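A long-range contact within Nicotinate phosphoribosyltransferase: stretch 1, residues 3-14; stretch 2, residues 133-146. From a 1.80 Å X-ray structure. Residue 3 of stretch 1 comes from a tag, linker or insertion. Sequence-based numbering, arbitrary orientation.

Stretch 1, residues 3-14: LNPRLFSPHIIR
Stretch 2, residues 133-146: TLVMAIVSEVRSRQ

At the apolar centre of the contact, Ile12 and Ile13 both point their CA-to-CB bonds toward residues 133-146, which lie within one continuous α-helix. Ile12 (chi1 m, chi2 t; phi/psi -72/-59) places CG2 4.0 Å from Ile138 CG1 and CD1 3.9 Å from Val142 CG2. Ile13 (m, m; -93/128) sets CG1 3.8 Å from Ile138 CG1, CG2 3.8 Å from Leu134 CD2, and CD1 4.0 Å from the Ala137 CB methyl. Residues 3-14, largely irregular, run antiparallel along the helix: Ile13 CA to Leu134 CA is 6.9 Å, Ile12 CA to Ile138 CA 6.5 Å, and Leu3 CA to Arg145 CA 7.1 Å.

Further along, Phe8 (chi1 m, chi2 113°; -134/125) lays one ring face against the aliphatic part of Arg145 (m, t, t, chi4 -118°), with Arg145 CG 3.6 Å from the centroid of the Phe8 ring; Ser144 CB meets the ring edge, 3.6 Å from Phe8 CE2. The flat guanidinium fits between Ile12 CG1 and Phe8 CB on opposite faces, leaving its edge for polar partners. Tag-derived Leu3 CD1 approaches Arg145 NH1 at 3.2 Å. Arg145 NH2 donates a weak hydrogen bond to Ser9 O (2.6 Å), while Arg145 NH2 and Arg145 NE each donate one to Glu141 OE1 at 2.8 Å, part of a salt bridge one helical turn back. Water 1 accepts from Ser9 N (2.9 Å) and donates to Glu141 OE1 (2.8 Å).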

# COMPACT_ATOMS: atom_id res chain seq x y z
N LEU A 3 -23.10 -14.96 -10.93
CA LEU A 3 -22.53 -13.58 -10.70
C LEU A 3 -22.75 -12.65 -11.89
O LEU A 3 -22.67 -13.07 -13.05
CB LEU A 3 -21.05 -13.65 -10.36
CG LEU A 3 -20.64 -14.39 -9.07
CD1 LEU A 3 -19.12 -14.31 -8.93
CD2 LEU A 3 -21.35 -13.85 -7.82
N ASN A 4 -23.03 -11.39 -11.57
CA ASN A 4 -23.30 -10.32 -12.55
C ASN A 4 -21.99 -9.89 -13.22
O ASN A 4 -21.11 -9.37 -12.55
CB ASN A 4 -23.89 -9.13 -11.78
CG ASN A 4 -24.36 -8.00 -12.69
OD1 ASN A 4 -23.81 -7.78 -13.77
ND2 ASN A 4 -25.38 -7.26 -12.23
N PRO A 5 -21.87 -10.10 -14.56
CA PRO A 5 -20.61 -9.80 -15.29
C PRO A 5 -20.26 -8.31 -15.36
O PRO A 5 -19.11 -7.96 -15.67
CB PRO A 5 -20.86 -10.39 -16.70
CG PRO A 5 -22.36 -10.43 -16.85
CD PRO A 5 -22.96 -10.57 -15.46
N ARG A 6 -21.20 -7.42 -15.03
CA ARG A 6 -20.89 -5.99 -14.93
C ARG A 6 -20.28 -5.60 -13.57
O ARG A 6 -19.66 -4.58 -13.45
CB ARG A 6 -22.11 -5.13 -15.26
CG ARG A 6 -22.81 -5.48 -16.58
CD ARG A 6 -23.53 -4.26 -17.14
NE ARG A 6 -22.87 -3.04 -16.65
CZ ARG A 6 -23.50 -1.93 -16.29
NH1 ARG A 6 -24.81 -1.86 -16.36
NH2 ARG A 6 -22.81 -0.89 -15.83
N LEU A 7 -20.46 -6.44 -12.55
CA LEU A 7 -19.86 -6.22 -11.25
C LEU A 7 -18.57 -7.03 -11.10
O LEU A 7 -17.63 -6.59 -10.42
CB LEU A 7 -20.82 -6.63 -10.14
CG LEU A 7 -21.67 -5.65 -9.31
CD1 LEU A 7 -22.25 -6.40 -8.12
CD2 LEU A 7 -20.89 -4.44 -8.83
N PHE A 8 -18.55 -8.24 -11.68
CA PHE A 8 -17.44 -9.17 -11.47
C PHE A 8 -16.99 -9.75 -12.81
O PHE A 8 -17.83 -10.29 -13.54
CB PHE A 8 -17.87 -10.31 -10.58
CG PHE A 8 -18.39 -9.89 -9.25
CD1 PHE A 8 -19.73 -10.06 -8.93
CD2 PHE A 8 -17.53 -9.30 -8.31
CE1 PHE A 8 -20.24 -9.67 -7.68
CE2 PHE A 8 -18.01 -8.92 -7.05
CZ PHE A 8 -19.39 -9.09 -6.76
N SER A 9 -15.69 -9.64 -13.14
CA SER A 9 -15.17 -10.36 -14.31
C SER A 9 -14.97 -11.85 -13.97
O SER A 9 -15.01 -12.24 -12.77
CB SER A 9 -13.84 -9.75 -14.79
OG SER A 9 -12.92 -9.58 -13.69
N PRO A 10 -14.67 -12.69 -15.00
CA PRO A 10 -14.49 -14.09 -14.65
C PRO A 10 -13.32 -14.32 -13.72
O PRO A 10 -13.38 -15.21 -12.87
CB PRO A 10 -14.26 -14.77 -16.02
CG PRO A 10 -14.89 -13.88 -17.02
CD PRO A 10 -14.67 -12.48 -16.47
N HIS A 11 -12.28 -13.51 -13.84
CA HIS A 11 -11.08 -13.68 -13.03
C HIS A 11 -10.96 -12.55 -12.01
O HIS A 11 -11.22 -11.39 -12.34
CB HIS A 11 -9.85 -13.76 -13.95
CG HIS A 11 -9.82 -12.69 -15.03
ND1 HIS A 11 -10.90 -11.90 -15.32
CD2 HIS A 11 -8.80 -12.28 -15.91
CE1 HIS A 11 -10.58 -11.03 -16.31
NE2 HIS A 11 -9.30 -11.25 -16.67
N ILE A 12 -10.66 -12.91 -10.76
CA ILE A 12 -10.42 -11.94 -9.67
C ILE A 12 -9.06 -11.26 -9.95
O ILE A 12 -9.00 -10.06 -10.16
CB ILE A 12 -10.47 -12.66 -8.28
CG1 ILE A 12 -11.91 -13.17 -8.03
CG2 ILE A 12 -9.90 -11.75 -7.18
CD1 ILE A 12 -12.09 -13.91 -6.72
N ILE A 13 -8.01 -12.05 -10.02
CA ILE A 13 -6.68 -11.52 -10.31
C ILE A 13 -6.44 -11.60 -11.83
O ILE A 13 -6.61 -12.65 -12.45
CB ILE A 13 -5.57 -12.27 -9.53
CG1 ILE A 13 -5.85 -12.19 -7.99
CG2 ILE A 13 -4.20 -11.76 -9.93
CD1 ILE A 13 -5.78 -10.80 -7.38
N ARG A 14 -6.05 -10.49 -12.43
CA ARG A 14 -6.09 -10.40 -13.89
C ARG A 14 -4.79 -10.89 -14.54
O ARG A 14 -4.80 -11.29 -15.68
CB ARG A 14 -6.37 -8.97 -14.26
CG ARG A 14 -7.74 -8.60 -13.70
CD ARG A 14 -8.54 -7.96 -14.71
NE ARG A 14 -9.94 -7.84 -14.30
CZ ARG A 14 -10.80 -7.12 -14.98
NH1 ARG A 14 -10.38 -6.49 -16.08
NH2 ARG A 14 -12.06 -7.03 -14.58
N THR A 133 -0.85 -7.82 -2.03
CA THR A 133 -2.04 -7.16 -2.64
C THR A 133 -2.90 -8.17 -3.36
O THR A 133 -4.06 -7.90 -3.59
CB THR A 133 -1.75 -5.92 -3.55
OG1 THR A 133 -1.20 -6.30 -4.81
CG2 THR A 133 -0.87 -4.89 -2.80
N LEU A 134 -2.29 -9.29 -3.82
CA LEU A 134 -3.09 -10.33 -4.49
C LEU A 134 -4.02 -10.96 -3.46
O LEU A 134 -5.21 -11.20 -3.75
CB LEU A 134 -2.19 -11.42 -5.11
CG LEU A 134 -1.17 -10.90 -6.12
CD1 LEU A 134 -0.18 -12.01 -6.53
CD2 LEU A 134 -1.87 -10.26 -7.31
N VAL A 135 -3.48 -11.28 -2.29
CA VAL A 135 -4.29 -11.89 -1.25
C VAL A 135 -5.34 -10.89 -0.78
O VAL A 135 -6.49 -11.24 -0.63
CB VAL A 135 -3.42 -12.43 -0.05
CG1 VAL A 135 -4.33 -12.93 1.10
CG2 VAL A 135 -2.49 -13.57 -0.52
N MSE A 136 -4.97 -9.63 -0.59
CA MSE A 136 -5.99 -8.62 -0.10
C MSE A 136 -7.08 -8.47 -1.09
O MSE A 136 -8.23 -8.48 -0.71
CB MSE A 136 -5.28 -7.29 0.24
CG MSE A 136 -4.45 -7.55 1.46
SE MSE A 136 -3.40 -5.90 1.80
CE MSE A 136 -4.89 -4.76 2.41
N ALA A 137 -6.74 -8.46 -2.41
CA ALA A 137 -7.74 -8.28 -3.51
C ALA A 137 -8.68 -9.45 -3.62
O ALA A 137 -9.89 -9.29 -3.92
CB ALA A 137 -7.07 -8.00 -4.85
N ILE A 138 -8.11 -10.62 -3.37
CA ILE A 138 -8.87 -11.85 -3.39
C ILE A 138 -9.85 -11.85 -2.22
O ILE A 138 -11.00 -12.12 -2.41
CB ILE A 138 -7.90 -13.08 -3.28
CG1 ILE A 138 -7.27 -13.37 -4.67
CG2 ILE A 138 -8.67 -14.31 -2.74
CD1 ILE A 138 -6.01 -14.26 -4.56
N VAL A 139 -9.37 -11.60 -1.00
CA VAL A 139 -10.28 -11.62 0.16
C VAL A 139 -11.39 -10.58 0.00
O VAL A 139 -12.54 -10.88 0.21
CB VAL A 139 -9.56 -11.41 1.51
CG1 VAL A 139 -10.57 -11.40 2.68
CG2 VAL A 139 -8.54 -12.53 1.76
N SER A 140 -11.01 -9.36 -0.40
CA SER A 140 -12.02 -8.34 -0.74
C SER A 140 -13.06 -8.78 -1.72
O SER A 140 -14.28 -8.70 -1.41
CB SER A 140 -11.35 -7.01 -1.20
OG SER A 140 -12.35 -6.00 -1.25
N GLU A 141 -12.63 -9.26 -2.88
CA GLU A 141 -13.56 -9.64 -3.94
C GLU A 141 -14.41 -10.89 -3.65
O GLU A 141 -15.56 -10.97 -4.12
CB GLU A 141 -12.86 -9.75 -5.31
CG GLU A 141 -13.90 -10.06 -6.39
CD GLU A 141 -13.45 -9.78 -7.79
OE1 GLU A 141 -14.16 -10.26 -8.71
OE2 GLU A 141 -12.40 -9.14 -7.99
N VAL A 142 -13.82 -11.91 -3.01
CA VAL A 142 -14.60 -13.06 -2.59
C VAL A 142 -15.75 -12.63 -1.69
O VAL A 142 -16.92 -13.03 -1.89
CB VAL A 142 -13.72 -14.12 -1.91
CG1 VAL A 142 -14.57 -15.15 -1.19
CG2 VAL A 142 -12.84 -14.80 -2.95
N ARG A 143 -15.45 -11.72 -0.78
CA ARG A 143 -16.48 -11.19 0.12
C ARG A 143 -17.57 -10.45 -0.68
O ARG A 143 -18.76 -10.62 -0.42
CB ARG A 143 -15.82 -10.27 1.16
CG ARG A 143 -16.75 -9.76 2.24
CD ARG A 143 -17.16 -8.31 1.98
NE ARG A 143 -17.67 -7.64 3.19
CZ ARG A 143 -17.87 -6.33 3.29
NH1 ARG A 143 -17.60 -5.53 2.26
NH2 ARG A 143 -18.29 -5.81 4.44
N SER A 144 -17.16 -9.63 -1.65
CA SER A 144 -18.11 -9.00 -2.54
C SER A 144 -19.01 -10.01 -3.24
O SER A 144 -20.23 -9.87 -3.19
CB SER A 144 -17.43 -8.10 -3.58
OG SER A 144 -16.64 -7.10 -2.92
N ARG A 145 -18.39 -11.01 -3.89
CA ARG A 145 -19.15 -12.08 -4.59
C ARG A 145 -20.09 -12.83 -3.69
O ARG A 145 -21.20 -13.26 -4.14
CB ARG A 145 -18.16 -13.06 -5.23
CG ARG A 145 -17.50 -12.45 -6.43
CD ARG A 145 -16.23 -13.20 -6.81
NE ARG A 145 -15.60 -12.59 -7.99
CZ ARG A 145 -15.42 -13.20 -9.15
NH1 ARG A 145 -15.90 -14.44 -9.33
NH2 ARG A 145 -14.80 -12.56 -10.15
N GLN A 146 -19.64 -13.11 -2.47
CA GLN A 146 -20.42 -13.97 -1.59
C GLN A 146 -21.52 -13.22 -0.86
O GLN A 146 -22.64 -13.76 -0.67
CB GLN A 146 -19.54 -14.72 -0.63
CG GLN A 146 -19.20 -16.07 -1.20
CD GLN A 146 -18.29 -16.90 -0.34
OE1 GLN A 146 -17.43 -17.58 -0.87
NE2 GLN A 146 -18.52 -16.91 0.99
O HOH W 1 -13.98 -8.71 -10.99